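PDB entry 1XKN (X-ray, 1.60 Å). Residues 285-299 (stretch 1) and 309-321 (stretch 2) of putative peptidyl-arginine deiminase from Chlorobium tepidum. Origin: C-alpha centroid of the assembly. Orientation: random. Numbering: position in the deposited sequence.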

ATOM      1  N   SER A 285      -7.677 -10.395   0.772  1.00  3.73           N
ATOM      2  CA  SER A 285      -6.527 -10.920   0.050  1.00  3.37           C
ATOM      3  C   SER A 285      -5.229 -10.832   0.840  1.00  4.85           C
ATOM      4  O   SER A 285      -4.919  -9.800   1.433  1.00  5.06           O
ATOM      5  CB  SER A 285      -6.348 -10.179  -1.273  1.00  5.19           C
ATOM      6  OG  SER A 285      -5.176 -10.630  -1.931  1.00  5.51           O
ATOM      7  N   TYR A 286      -4.474 -11.923   0.843  1.00  3.59           N
ATOM      8  CA  TYR A 286      -3.203 -11.954   1.551  1.00  3.90           C
ATOM      9  C   TYR A 286      -2.151 -11.108   0.848  1.00  2.78           C
ATOM     10  O   TYR A 286      -1.115 -10.803   1.430  1.00  3.98           O
ATOM     11  CB  TYR A 286      -2.693 -13.390   1.680  1.00  3.83           C
ATOM     12  CG  TYR A 286      -3.632 -14.307   2.428  1.00  3.43           C
ATOM     13  CD1 TYR A 286      -4.013 -14.029   3.740  1.00  3.13           C
ATOM     14  CD2 TYR A 286      -4.142 -15.451   1.821  1.00  3.90           C
ATOM     15  CE1 TYR A 286      -4.886 -14.871   4.432  1.00  5.48           C
ATOM     16  CE2 TYR A 286      -5.011 -16.300   2.499  1.00  3.47           C
ATOM     17  CZ  TYR A 286      -5.380 -16.006   3.801  1.00  4.54           C
ATOM     18  OH  TYR A 286      -6.242 -16.844   4.463  1.00  4.46           O
ATOM     19  N   ALA A 287      -2.405 -10.735  -0.402  1.00  2.61           N
ATOM     20  CA  ALA A 287      -1.447  -9.916  -1.136  1.00  1.60           C
ATOM     21  C   ALA A 287      -1.415  -8.501  -0.568  1.00  2.47           C
ATOM     22  O   ALA A 287      -0.492  -7.735  -0.848  1.00  1.83           O
ATOM     23  CB  ALA A 287      -1.806  -9.870  -2.617  1.00  2.64           C
ATOM     24  N   ASN A 288      -2.425  -8.151   0.223  1.00  1.86           N
ATOM     25  CA  ASN A 288      -2.490  -6.819   0.803  1.00  2.60           C
ATOM     26  C   ASN A 288      -1.698  -6.755   2.111  1.00  3.05           C
ATOM     27  O   ASN A 288      -2.174  -6.235   3.120  1.00  3.14           O
ATOM     28  CB  ASN A 288      -3.955  -6.417   1.033  1.00  3.83           C
ATOM     29  CG  ASN A 288      -4.170  -4.913   0.934  1.00  4.45           C
ATOM     30  OD1 ASN A 288      -4.008  -4.315  -0.135  1.00  6.72           O
ATOM     31  ND2 ASN A 288      -4.527  -4.295   2.049  1.00  1.86           N
ATOM     32  N   PHE A 289      -0.480  -7.288   2.070  1.00  3.01           N
ATOM     33  CA  PHE A 289       0.418  -7.298   3.220  1.00  2.31           C
ATOM     34  C   PHE A 289       1.315  -6.065   3.157  1.00  2.57           C
ATOM     35  O   PHE A 289       1.388  -5.391   2.129  1.00  1.71           O
ATOM     36  CB  PHE A 289       1.286  -8.569   3.210  1.00  3.62           C
ATOM     37  CG  PHE A 289       2.182  -8.701   1.996  1.00  3.37           C
ATOM     38  CD1 PHE A 289       3.395  -8.017   1.924  1.00  4.05           C
ATOM     39  CD2 PHE A 289       1.807  -9.504   0.924  1.00  4.21           C
ATOM     40  CE1 PHE A 289       4.218  -8.135   0.803  1.00  3.88           C
ATOM     41  CE2 PHE A 289       2.620  -9.630  -0.203  1.00  4.53           C
ATOM     42  CZ  PHE A 289       3.830  -8.942  -0.266  1.00  3.72           C
ATOM     43  N   TYR A 290       1.991  -5.762   4.261  1.00  2.52           N
ATOM     44  CA  TYR A 290       2.889  -4.617   4.293  1.00  2.65           C
ATOM     45  C   TYR A 290       4.268  -5.055   4.764  1.00  4.25           C
ATOM     46  O   TYR A 290       4.394  -5.765   5.766  1.00  5.50           O
ATOM     47  CB  TYR A 290       2.352  -3.531   5.232  1.00  2.57           C
ATOM     48  CG  TYR A 290       3.295  -2.355   5.385  1.00  4.70           C
ATOM     49  CD1 TYR A 290       3.622  -1.549   4.292  1.00  4.50           C
ATOM     50  CD2 TYR A 290       3.860  -2.045   6.621  1.00  4.20           C
ATOM     51  CE1 TYR A 290       4.486  -0.463   4.426  1.00  3.83           C
ATOM     52  CE2 TYR A 290       4.730  -0.958   6.767  1.00  4.13           C
ATOM     53  CZ  TYR A 290       5.034  -0.175   5.670  1.00  3.96           C
ATOM     54  OH  TYR A 290       5.884   0.896   5.818  1.00  2.80           O
ATOM     55  N   ILE A 291       5.301  -4.636   4.039  1.00  3.49           N
ATOM     56  CA  ILE A 291       6.671  -4.975   4.404  1.00  3.06           C
ATOM     57  C   ILE A 291       7.241  -3.845   5.260  1.00  4.03           C
ATOM     58  O   ILE A 291       7.310  -2.705   4.808  1.00  4.82           O
ATOM     59  CB  ILE A 291       7.577  -5.122   3.156  1.00  2.87           C
ATOM     60  CG1 ILE A 291       6.987  -6.143   2.182  1.00  3.98           C
ATOM     61  CG2 ILE A 291       8.979  -5.554   3.587  1.00  4.19           C
ATOM     62  CD1 ILE A 291       7.565  -6.030   0.773  1.00  4.33           C
ATOM     63  N   ALA A 292       7.620  -4.157   6.497  1.00  4.06           N
ATOM     64  CA  ALA A 292       8.219  -3.174   7.400  1.00  4.85           C
ATOM     65  C   ALA A 292       9.690  -3.554   7.558  1.00  4.64           C
ATOM     66  O   ALA A 292      10.131  -4.545   6.979  1.00  5.13           O
ATOM     67  CB  ALA A 292       7.512  -3.196   8.752  1.00  4.66           C
ATOM     68  N   ASN A 293      10.449  -2.793   8.341  1.00  5.04           N
ATOM     69  CA  ASN A 293      11.867  -3.097   8.509  1.00  3.11           C
ATOM     70  C   ASN A 293      12.168  -4.463   9.118  1.00  3.71           C
ATOM     71  O   ASN A 293      12.976  -5.218   8.582  1.00  5.96           O
ATOM     72  CB  ASN A 293      12.556  -2.011   9.348  1.00  3.44           C
ATOM     73  CG  ASN A 293      12.710  -0.700   8.603  1.00  4.18           C
ATOM     74  OD1 ASN A 293      12.431  -0.609   7.405  1.00  4.65           O
ATOM     75  ND2 ASN A 293      13.169   0.328   9.310  1.00  4.77           N
ATOM     76  N   THR A 294      11.515  -4.791  10.227  1.00  3.12           N
ATOM     77  CA  THR A 294      11.779  -6.066  10.892  1.00  4.14           C
ATOM     78  C   THR A 294      10.643  -7.076  10.821  1.00  4.53           C
ATOM     79  O   THR A 294      10.792  -8.215  11.270  1.00  4.33           O
ATOM     80  CB  THR A 294      12.096  -5.856  12.379  1.00  4.60           C
ATOM     81  OG1 THR A 294      10.919  -5.395  13.053  1.00  6.88           O
ATOM     82  CG2 THR A 294      13.195  -4.832  12.543  1.00  6.80           C
ATOM     83  N   VAL A 295       9.511  -6.664  10.267  1.00  5.84           N
ATOM     84  CA  VAL A 295       8.369  -7.558  10.186  1.00  5.76           C
ATOM     85  C   VAL A 295       7.559  -7.347   8.923  1.00  5.65           C
ATOM     86  O   VAL A 295       7.647  -6.309   8.271  1.00  6.01           O
ATOM     87  CB  VAL A 295       7.411  -7.357  11.391  1.00  5.11           C
ATOM     88  CG1 VAL A 295       8.124  -7.690  12.693  1.00  9.77           C
ATOM     89  CG2 VAL A 295       6.906  -5.916  11.423  1.00  6.32           C
ATOM     90  N   VAL A 296       6.785  -8.367   8.573  1.00  4.08           N
ATOM     91  CA  VAL A 296       5.893  -8.298   7.433  1.00  3.89           C
ATOM     92  C   VAL A 296       4.540  -8.567   8.067  1.00  3.05           C
ATOM     93  O   VAL A 296       4.357  -9.577   8.749  1.00  3.59           O
ATOM     94  CB  VAL A 296       6.217  -9.371   6.377  1.00  3.06           C
ATOM     95  CG1 VAL A 296       5.224  -9.273   5.216  1.00  4.01           C
ATOM     96  CG2 VAL A 296       7.640  -9.169   5.860  1.00  3.72           C
ATOM     97  N   LEU A 297       3.608  -7.644   7.867  1.00  3.05           N
ATOM     98  CA  LEU A 297       2.281  -7.763   8.448  1.00  2.95           C
ATOM     99  C   LEU A 297       1.296  -8.238   7.395  1.00  2.92           C
ATOM    100  O   LEU A 297       1.067  -7.567   6.392  1.00  3.23           O
ATOM    101  CB  LEU A 297       1.855  -6.413   9.031  1.00  3.81           C
ATOM    102  CG  LEU A 297       2.878  -5.827  10.019  1.00  4.12           C
ATOM    103  CD1 LEU A 297       2.411  -4.461  10.493  1.00  6.77           C
ATOM    104  CD2 LEU A 297       3.063  -6.770  11.197  1.00  6.11           C
ATOM    105  N   VAL A 298       0.715  -9.406   7.639  1.00  2.41           N
ATOM    106  CA  VAL A 298      -0.216 -10.011   6.701  1.00  3.39           C
ATOM    107  C   VAL A 298      -1.640 -10.044   7.232  1.00  3.90           C
ATOM    108  O   VAL A 298      -1.881 -10.442   8.373  1.00  3.92           O
ATOM    109  CB  VAL A 298       0.216 -11.455   6.390  1.00  4.96           C
ATOM    110  CG1 VAL A 298      -0.673 -12.050   5.314  1.00  5.01           C
ATOM    111  CG2 VAL A 298       1.672 -11.468   5.967  1.00  6.08           C
ATOM    112  N   PRO A 299      -2.610  -9.613   6.412  1.00  3.51           N
ATOM    113  CA  PRO A 299      -3.992  -9.642   6.892  1.00  3.15           C
ATOM    114  C   PRO A 299      -4.481 -11.091   6.925  1.00  4.29           C
ATOM    115  O   PRO A 299      -4.196 -11.862   6.008  1.00  4.50           O
ATOM    116  CB  PRO A 299      -4.733  -8.799   5.855  1.00  3.73           C
ATOM    117  CG  PRO A 299      -3.966  -9.070   4.593  1.00  4.68           C
ATOM    118  CD  PRO A 299      -2.524  -9.033   5.059  1.00  4.61           C
TER
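Stretch 2 (309-321) AIDILQQCFPKRE

Stretch 2 enters as the last turns of a helix, 309-316, leaves helical geometry at Phe-317, makes a type I turn from Phe-317 to Arg-320, and ends at Glu-321 in an extended conformation beside the strand 295-299. In stretch 1 that strand pairs with 290-291 through a hairpin: Tyr-290 N and Leu-297 O are 2.9 Å apart, as are Leu-297 N and Tyr-290 O, while Ala-292 N donates to Val-295 O at 2.8 Å. The helix packs on side chains of stretch 1, and only the end of stretch 2 joins its backbone.

That junction is a parallel bridge between Val-295 and Glu-321, their CA atoms 4.5 Å apart. Glu-321 N donates to Thr-294 O at 3.0 Å, and Val-296 N donates to Glu-321 O, also at 3.0 Å. Glu-321 thus spends both its amide and its carbonyl on the residues flanking Val-295, the usual pattern of a parallel ladder. Its O also takes a CA-H contact from Val-295 CA at 3.2 Å. The two bridged side chains lie on the same face of the sheet, where Val-295 CG1 comes within 4.0 Å of Glu-321 CB; the long, charged side chain of Glu-321 suits an exposed position, and its OE2 is bonded elsewhere in the structure.

Arg-320 adds a side-chain hydrogen bond. Its extended side chain reaches the hairpin turn, where NE donates to Ala-292 O at 2.7 Å with a nearly straight angle of 164°. This carbonyl lies near the plane of the guanidinium, where the N-H groups point, whereas Ile-291 CG2 covers one face, 3.5 Å from Arg-320 NE. The aliphatic part is useful too: Arg-320 CD rests 3.6 Å from Val-296 CG2. Water 1 continues the link, accepting from Arg-320 NH1 at 3.0 Å and lying 2.8 Å from Asn-293 OD1, to which it can donate. The backbone of Arg-320 is also satisfied within its own stretch, its N by Phe-317 O at 3.2 Å and its O by Gln-314 NE2 at 2.8 Å, so a helix side chain braces the turn.

The helix makes no hydrogen bond to stretch 1; the amides of Leu-313 to Cys-316 bond to carbonyls of its own turns, Leu-313 N to Ala-309 O at 3.0 Å for example, and Phe-317 N, just past its end, bonds to Leu-313 O, also at 3.0 Å. It offers apolar groups instead. Ala-309 is small enough to sit close over one face of the Tyr-286 ring, with its CB 3.4 Å from Tyr-286 CG, while Tyr-286 OH finds its hydrogen bond elsewhere. Leu-313 fills the middle with both branches: its CD1 is 3.4 Å from Val-298 CG2, and its CD2 lies over a face of the Phe-289 ring, 3.8 Å from Phe-289 CE2. Phe-317 then wedges its broad ring among three side chains, with its CZ 3.5 Å from Ile-291 CD1, its CG 3.9 Å from Val-296 CG2 and its CE1 4.3 Å from Phe-289 CE1.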

ATOM      1  N   ALA A 309      -0.464 -18.679   3.892  1.00  5.23           N
ATOM      2  CA  ALA A 309       0.006 -17.420   3.320  1.00  4.93           C
ATOM      3  C   ALA A 309       1.186 -16.885   4.126  1.00  5.02           C
ATOM      4  O   ALA A 309       2.170 -16.404   3.566  1.00  3.81           O
ATOM      5  CB  ALA A 309      -1.124 -16.397   3.300  1.00  5.08           C
ATOM      6  N   ILE A 310       1.086 -16.974   5.446  1.00  4.61           N
ATOM      7  CA  ILE A 310       2.161 -16.504   6.312  1.00  4.65           C
ATOM      8  C   ILE A 310       3.457 -17.281   6.060  1.00  4.34           C
ATOM      9  O   ILE A 310       4.528 -16.683   5.951  1.00  4.22           O
ATOM     10  CB  ILE A 310       1.758 -16.620   7.799  1.00  5.19           C
ATOM     11  CG1 ILE A 310       0.666 -15.589   8.101  1.00  7.82           C
ATOM     12  CG2 ILE A 310       2.973 -16.395   8.699  1.00  6.36           C
ATOM     13  CD1 ILE A 310       0.079 -15.699   9.485  1.00  9.48           C
ATOM     14  N   ASP A 311       3.365 -18.605   5.959  1.00  4.88           N
ATOM     15  CA  ASP A 311       4.553 -19.418   5.724  1.00  5.51           C
ATOM     16  C   ASP A 311       5.215 -19.084   4.393  1.00  4.48           C
ATOM     17  O   ASP A 311       6.442 -19.019   4.302  1.00  4.64           O
ATOM     18  CB  ASP A 311       4.211 -20.911   5.776  1.00  6.37           C
ATOM     19  CG  ASP A 311       3.858 -21.385   7.176  1.00  8.89           C
ATOM     20  OD1 ASP A 311       3.993 -20.585   8.125  1.00 10.11           O
ATOM     21  OD2 ASP A 311       3.448 -22.560   7.332  1.00 10.71           O
ATOM     22  N   ILE A 312       4.408 -18.881   3.358  1.00  3.50           N
ATOM     23  CA  ILE A 312       4.946 -18.543   2.047  1.00  4.45           C
ATOM     24  C   ILE A 312       5.653 -17.192   2.107  1.00  4.32           C
ATOM     25  O   ILE A 312       6.762 -17.045   1.598  1.00  4.10           O
ATOM     26  CB  ILE A 312       3.829 -18.512   0.985  1.00  4.39           C
ATOM     27  CG1 ILE A 312       3.316 -19.940   0.758  1.00  7.87           C
ATOM     28  CG2 ILE A 312       4.350 -17.920  -0.322  1.00  6.58           C
ATOM     29  CD1 ILE A 312       2.102 -20.037  -0.129  1.00  8.41           C
ATOM     30  N   LEU A 313       5.026 -16.210   2.745  1.00  4.39           N
ATOM     31  CA  LEU A 313       5.647 -14.897   2.855  1.00  3.65           C
ATOM     32  C   LEU A 313       6.887 -14.946   3.750  1.00  4.10           C
ATOM     33  O   LEU A 313       7.832 -14.180   3.556  1.00  3.45           O
ATOM     34  CB  LEU A 313       4.631 -13.868   3.363  1.00  4.02           C
ATOM     35  CG  LEU A 313       3.585 -13.520   2.291  1.00  5.05           C
ATOM     36  CD1 LEU A 313       2.451 -12.692   2.883  1.00  5.38           C
ATOM     37  CD2 LEU A 313       4.267 -12.761   1.158  1.00  7.27           C
ATOM     38  N   GLN A 314       6.895 -15.854   4.722  1.00  3.43           N
ATOM     39  CA  GLN A 314       8.054 -15.980   5.598  1.00  3.47           C
ATOM     40  C   GLN A 314       9.233 -16.494   4.769  1.00  5.17           C
ATOM     41  O   GLN A 314      10.390 -16.152   5.028  1.00  5.73           O
ATOM     42  CB  GLN A 314       7.757 -16.936   6.759  1.00  3.11           C
ATOM     43  CG  GLN A 314       8.922 -17.086   7.726  1.00  4.15           C
ATOM     44  CD  GLN A 314       9.302 -15.780   8.394  1.00  5.22           C
ATOM     45  OE1 GLN A 314       8.702 -15.379   9.397  1.00  7.08           O
ATOM     46  NE2 GLN A 314      10.293 -15.098   7.832  1.00  5.37           N
ATOM     47  N   GLN A 315       8.928 -17.318   3.769  1.00  5.34           N
ATOM     48  CA  GLN A 315       9.952 -17.858   2.874  1.00  5.71           C
ATOM     49  C   GLN A 315      10.507 -16.729   2.002  1.00  6.06           C
ATOM     50  O   GLN A 315      11.706 -16.682   1.717  1.00  8.42           O
ATOM     51  CB  GLN A 315       9.347 -18.955   1.994  1.00  6.03           C
ATOM     52  CG  GLN A 315       8.970 -20.217   2.761  1.00  6.26           C
ATOM     53  CD  GLN A 315       7.918 -21.051   2.048  1.00  3.97           C
ATOM     54  OE1 GLN A 315       7.703 -20.909   0.843  1.00  6.40           O
ATOM     55  NE2 GLN A 315       7.262 -21.935   2.792  1.00  5.88           N
ATOM     56  N   CYS A 316       9.631 -15.815   1.589  1.00  6.68           N
ATOM     57  CA  CYS A 316      10.037 -14.683   0.758  1.00  4.93           C
ATOM     58  C   CYS A 316      10.854 -13.643   1.523  1.00  6.18           C
ATOM     59  O   CYS A 316      11.672 -12.935   0.935  1.00  6.69           O
ATOM     60  CB  CYS A 316       8.807 -14.005   0.147  1.00  5.03           C
ATOM     61  SG  CYS A 316       7.889 -15.022  -1.042  1.00  7.10           S
ATOM     62  N   PHE A 317      10.620 -13.545   2.829  1.00  5.42           N
ATOM     63  CA  PHE A 317      11.331 -12.586   3.676  1.00  5.38           C
ATOM     64  C   PHE A 317      11.894 -13.313   4.893  1.00  5.82           C
ATOM     65  O   PHE A 317      11.437 -13.112   6.015  1.00  5.89           O
ATOM     66  CB  PHE A 317      10.372 -11.481   4.135  1.00  5.77           C
ATOM     67  CG  PHE A 317       9.733 -10.729   3.003  1.00  4.85           C
ATOM     68  CD1 PHE A 317       8.458 -11.063   2.554  1.00  4.18           C
ATOM     69  CD2 PHE A 317      10.422  -9.702   2.367  1.00  6.28           C
ATOM     70  CE1 PHE A 317       7.877 -10.381   1.487  1.00  7.39           C
ATOM     71  CE2 PHE A 317       9.851  -9.016   1.301  1.00  6.40           C
ATOM     72  CZ  PHE A 317       8.578  -9.356   0.859  1.00  5.98           C
ATOM     73  N   PRO A 318      12.917 -14.154   4.685  1.00  8.17           N
ATOM     74  CA  PRO A 318      13.539 -14.922   5.767  1.00  9.43           C
ATOM     75  C   PRO A 318      14.215 -14.113   6.873  1.00 10.45           C
ATOM     76  O   PRO A 318      14.417 -14.617   7.979  1.00 11.24           O
ATOM     77  CB  PRO A 318      14.518 -15.824   5.023  1.00 10.06           C
ATOM     78  CG  PRO A 318      14.953 -14.967   3.882  1.00 10.55           C
ATOM     79  CD  PRO A 318      13.652 -14.331   3.419  1.00  9.20           C
ATOM     80  N   LYS A 319      14.556 -12.864   6.577  1.00 10.67           N
ATOM     81  CA  LYS A 319      15.221 -12.003   7.550  1.00 11.77           C
ATOM     82  C   LYS A 319      14.245 -11.202   8.412  1.00 11.00           C
ATOM     83  O   LYS A 319      14.659 -10.474   9.314  1.00 12.27           O
ATOM     84  CB  LYS A 319      16.182 -11.055   6.819  1.00 14.27           C
ATOM     85  CG  LYS A 319      17.370 -11.767   6.173  1.00 17.65           C
ATOM     86  CD  LYS A 319      18.179 -10.856   5.251  1.00 20.01           C
ATOM     87  CE  LYS A 319      17.428 -10.556   3.959  1.00 21.87           C
ATOM     88  NZ  LYS A 319      18.266  -9.831   2.954  1.00 24.02           N
ATOM     89  N   ARG A 320      12.950 -11.351   8.147  1.00  8.77           N
ATOM     90  CA  ARG A 320      11.927 -10.625   8.893  1.00  7.07           C
ATOM     91  C   ARG A 320      10.969 -11.575   9.607  1.00  7.85           C
ATOM     92  O   ARG A 320      10.944 -12.772   9.324  1.00  6.87           O
ATOM     93  CB  ARG A 320      11.115  -9.740   7.941  1.00  5.93           C
ATOM     94  CG  ARG A 320      11.888  -8.609   7.271  1.00  7.95           C
ATOM     95  CD  ARG A 320      10.970  -7.890   6.293  1.00  5.95           C
ATOM     96  NE  ARG A 320      11.453  -6.578   5.866  1.00  7.40           N
ATOM     97  CZ  ARG A 320      12.308  -6.372   4.869  1.00  6.20           C
ATOM     98  NH1 ARG A 320      12.669  -5.136   4.562  1.00  7.46           N
ATOM     99  NH2 ARG A 320      12.800  -7.395   4.180  1.00  7.15           N
ATOM    100  N   GLU A 321      10.189 -11.047  10.546  1.00  6.64           N
ATOM    101  CA  GLU A 321       9.210 -11.880  11.235  1.00  7.81           C
ATOM    102  C   GLU A 321       7.848 -11.622  10.600  1.00  7.55           C
ATOM    103  O   GLU A 321       7.342 -10.500  10.649  1.00  7.85           O
ATOM    104  CB  GLU A 321       9.132 -11.549  12.727  1.00 11.40           C
ATOM    105  CG  GLU A 321       8.198 -12.498  13.477  1.00 14.18           C
ATOM    106  CD  GLU A 321       7.793 -11.993  14.846  1.00 15.48           C
ATOM    107  OE1 GLU A 321       7.057 -12.724  15.545  1.00 18.32           O
ATOM    108  OE2 GLU A 321       8.200 -10.873  15.220  1.00 15.02           O
TER
HETATM  109  O   HOH W   1      12.040  -2.253   5.159  1.00  5.00           O